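Long-range contact in alpha-1,4-endofucoidanase (Mariniflexile fucanivorans, PDB 6DLH), which hydrolyses alpha-1,4 linkages inside fucoidan chains as a retaining glycoside hydrolase of family 107 and carries bound calcium ions: residues 566-571 with 603-608. Residues are numbered along the deposited sequence; the frame is centred on the assembly and turned at random.
Sequences LTITKT and FTFNVS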
ATOM      1  N   LEU A 566     -15.042  10.802 -14.460  1.00 43.17           N
ATOM      2  CA  LEU A 566     -15.469  12.033 -13.811  1.00 42.06           C
ATOM      3  C   LEU A 566     -14.276  12.921 -13.479  1.00 41.22           C
ATOM      4  O   LEU A 566     -13.187  12.428 -13.196  1.00 43.20           O
ATOM      5  CB  LEU A 566     -16.249  11.698 -12.534  1.00 41.47           C
ATOM      6  CG  LEU A 566     -17.492  10.827 -12.718  1.00 40.80           C
ATOM      7  CD1 LEU A 566     -18.184  10.591 -11.386  1.00 37.37           C
ATOM      8  CD2 LEU A 566     -18.455  11.451 -13.722  1.00 40.78           C
ATOM      9  N   THR A 567     -14.524  14.235 -13.492  1.00 40.27           N
ATOM     10  CA  THR A 567     -13.577  15.255 -13.073  1.00 39.68           C
ATOM     11  C   THR A 567     -14.228  16.106 -11.986  1.00 42.41           C
ATOM     12  O   THR A 567     -15.382  16.515 -12.125  1.00 40.64           O
ATOM     13  CB  THR A 567     -13.181  16.153 -14.253  1.00 39.35           C
ATOM     14  OG1 THR A 567     -12.781  15.306 -15.332  1.00 41.38           O
ATOM     15  CG2 THR A 567     -12.097  17.156 -13.914  1.00 34.34           C
ATOM     16  N   ILE A 568     -13.467  16.365 -10.915  1.00 42.43           N
ATOM     17  CA  ILE A 568     -13.893  17.240  -9.837  1.00 43.74           C
ATOM     18  C   ILE A 568     -13.059  18.510  -9.893  1.00 45.02           C
ATOM     19  O   ILE A 568     -11.852  18.453 -10.116  1.00 48.02           O
ATOM     20  CB  ILE A 568     -13.766  16.543  -8.467  1.00 43.87           C
ATOM     21  CG1 ILE A 568     -14.618  15.274  -8.403  1.00 43.11           C
ATOM     22  CG2 ILE A 568     -14.099  17.508  -7.333  1.00 41.38           C
ATOM     23  CD1 ILE A 568     -14.390  14.465  -7.161  1.00 46.96           C
ATOM     24  N   THR A 569     -13.730  19.645  -9.676  1.00 46.32           N
ATOM     25  CA  THR A 569     -13.114  20.958  -9.672  1.00 46.26           C
ATOM     26  C   THR A 569     -13.615  21.712  -8.448  1.00 47.29           C
ATOM     27  O   THR A 569     -14.790  21.617  -8.092  1.00 49.32           O
ATOM     28  CB  THR A 569     -13.517  21.757 -10.921  1.00 49.48           C
ATOM     29  OG1 THR A 569     -13.392  20.914 -12.065  1.00 49.82           O
ATOM     30  CG2 THR A 569     -12.704  23.020 -11.115  1.00 48.79           C
ATOM     31  N   LYS A 570     -12.699  22.443  -7.809  1.00 44.31           N
ATOM     32  CA  LYS A 570     -13.066  23.470  -6.854  1.00 44.68           C
ATOM     33  C   LYS A 570     -13.411  24.723  -7.652  1.00 47.35           C
ATOM     34  O   LYS A 570     -12.598  25.174  -8.457  1.00 44.55           O
ATOM     35  CB  LYS A 570     -11.886  23.719  -5.912  1.00 43.49           C
ATOM     36  CG  LYS A 570     -11.985  24.951  -5.022  1.00 41.08           C
ATOM     37  CD  LYS A 570     -10.785  25.094  -4.114  1.00 37.72           C
ATOM     38  CE  LYS A 570     -10.775  26.390  -3.339  1.00 39.37           C
ATOM     39  NZ  LYS A 570      -9.484  26.608  -2.647  1.00 39.81           N
ATOM     40  N   THR A 571     -14.617  25.270  -7.428  1.00 48.83           N
ATOM     41  CA  THR A 571     -15.090  26.394  -8.225  1.00 50.23           C
ATOM     42  C   THR A 571     -15.163  27.689  -7.413  1.00 50.74           C
ATOM     43  O   THR A 571     -15.212  28.768  -7.992  1.00 54.38           O
ATOM     44  CB  THR A 571     -16.363  26.071  -9.029  1.00 50.62           C
ATOM     45  OG1 THR A 571     -17.421  25.744  -8.129  1.00 51.84           O
ATOM     46  CG2 THR A 571     -16.183  24.960 -10.043  1.00 50.57           C
ATOM     47  N   PHE A 603     -17.239  26.117   0.342  1.00 42.32           N
ATOM     48  CA  PHE A 603     -16.605  25.859  -0.942  1.00 42.73           C
ATOM     49  C   PHE A 603     -17.624  25.270  -1.915  1.00 44.53           C
ATOM     50  O   PHE A 603     -18.534  24.547  -1.504  1.00 45.04           O
ATOM     51  CB  PHE A 603     -15.468  24.840  -0.787  1.00 41.59           C
ATOM     52  CG  PHE A 603     -14.436  25.154   0.271  1.00 40.48           C
ATOM     53  CD1 PHE A 603     -14.593  24.708   1.577  1.00 39.92           C
ATOM     54  CD2 PHE A 603     -13.299  25.887  -0.040  1.00 40.31           C
ATOM     55  CE1 PHE A 603     -13.642  24.998   2.546  1.00 40.26           C
ATOM     56  CE2 PHE A 603     -12.351  26.178   0.931  1.00 40.02           C
ATOM     57  CZ  PHE A 603     -12.525  25.735   2.223  1.00 39.64           C
ATOM     58  N   THR A 604     -17.445  25.556  -3.210  1.00 42.35           N
ATOM     59  CA  THR A 604     -18.236  24.899  -4.238  1.00 46.23           C
ATOM     60  C   THR A 604     -17.378  23.860  -4.960  1.00 43.60           C
ATOM     61  O   THR A 604     -16.230  24.138  -5.298  1.00 44.17           O
ATOM     62  CB  THR A 604     -18.865  25.902  -5.219  1.00 48.41           C
ATOM     63  OG1 THR A 604     -19.694  26.797  -4.480  1.00 49.20           O
ATOM     64  CG2 THR A 604     -19.703  25.246  -6.297  1.00 49.45           C
ATOM     65  N   PHE A 605     -17.964  22.680  -5.209  1.00 40.40           N
ATOM     66  CA  PHE A 605     -17.290  21.623  -5.945  1.00 42.09           C
ATOM     67  C   PHE A 605     -18.155  21.137  -7.108  1.00 42.49           C
ATOM     68  O   PHE A 605     -19.334  20.819  -6.937  1.00 45.63           O
ATOM     69  CB  PHE A 605     -16.808  20.521  -4.993  1.00 41.39           C
ATOM     70  CG  PHE A 605     -15.507  20.840  -4.296  1.00 42.97           C
ATOM     71  CD1 PHE A 605     -15.483  21.616  -3.143  1.00 42.35           C
ATOM     72  CD2 PHE A 605     -14.297  20.384  -4.806  1.00 43.46           C
ATOM     73  CE1 PHE A 605     -14.285  21.923  -2.513  1.00 41.55           C
ATOM     74  CE2 PHE A 605     -13.098  20.690  -4.173  1.00 43.58           C
ATOM     75  CZ  PHE A 605     -13.094  21.466  -3.032  1.00 42.90           C
ATOM     76  N   ASN A 606     -17.557  21.097  -8.303  1.00 41.25           N
ATOM     77  CA  ASN A 606     -18.231  20.581  -9.484  1.00 40.92           C
ATOM     78  C   ASN A 606     -17.759  19.154  -9.751  1.00 39.78           C
ATOM     79  O   ASN A 606     -16.569  18.875  -9.658  1.00 42.62           O
ATOM     80  CB  ASN A 606     -18.007  21.469 -10.713  1.00 39.75           C
ATOM     81  CG  ASN A 606     -18.768  20.986 -11.931  1.00 43.46           C
ATOM     82  OD1 ASN A 606     -19.955  21.275 -12.091  1.00 45.10           O
ATOM     83  ND2 ASN A 606     -18.097  20.242 -12.797  1.00 43.32           N
ATOM     84  N   VAL A 607     -18.702  18.266 -10.082  1.00 38.78           N
ATOM     85  CA  VAL A 607     -18.391  16.953 -10.620  1.00 39.79           C
ATOM     86  C   VAL A 607     -18.982  16.875 -12.027  1.00 42.63           C
ATOM     87  O   VAL A 607     -20.172  17.132 -12.205  1.00 44.59           O
ATOM     88  CB  VAL A 607     -18.901  15.814  -9.710  1.00 39.50           C
ATOM     89  CG1 VAL A 607     -20.411  15.849  -9.524  1.00 38.13           C
ATOM     90  CG2 VAL A 607     -18.456  14.441 -10.200  1.00 37.01           C
ATOM     91  N   SER A 608     -18.144  16.514 -13.011  1.00 39.53           N
ATOM     92  CA  SER A 608     -18.547  16.511 -14.410  1.00 37.43           C
ATOM     93  C   SER A 608     -18.220  15.168 -15.061  1.00 37.03           C
ATOM     94  O   SER A 608     -17.296  14.483 -14.627  1.00 40.36           O
ATOM     95  CB  SER A 608     -17.891  17.650 -15.145  1.00 37.77           C
ATOM     96  OG  SER A 608     -17.933  17.420 -16.545  1.00 41.47           O
TER
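Thr567 and Ser608, like Thr569 and Asn606, form hydrogen-bonded pairs of an antiparallel strand pairing in an Ig-like domain, where edge strand 567-572 lies against 599-608 in a four-stranded sheet. Each pair closes two backbone bonds, the shortest from Asn606 N to Thr569 O (2.8 Å). Beyond them Thr571 N meets Thr604 O almost straight (177°), though from above the carbonyl plane. Threonine, asparagine and serine suit the more exposed face, where polar side chains can meet solvent. Ile568, Phe605 and Val607 turn to the other, buried face, where Trp532 touches all three. One face of the Phe605 ring receives Lys570 CA in a CH-pi contact, 4.1 Å from the centroid. Ile568 CG2 reaches the same ring at its edge, 3.8 Å from Phe605 CD2. An alanine in place of Phe605 would probably leave Lys570 CA and Ile568 CG2 without their aromatic partner and open a gap beside Trp532. Lys570, partly exposed, suits this face: its CB and CG pack against the Phe605 ring, while NZ bonds to Pro574 O and Leu577 O. Leu566 CD1 meets Val607 CG2 at 4.0 Å, and the Leu566 side chain also lies close to the calcium ligands Asp560 and Asp609. Backbone bonds thus set the register, while apolar contacts pack one face.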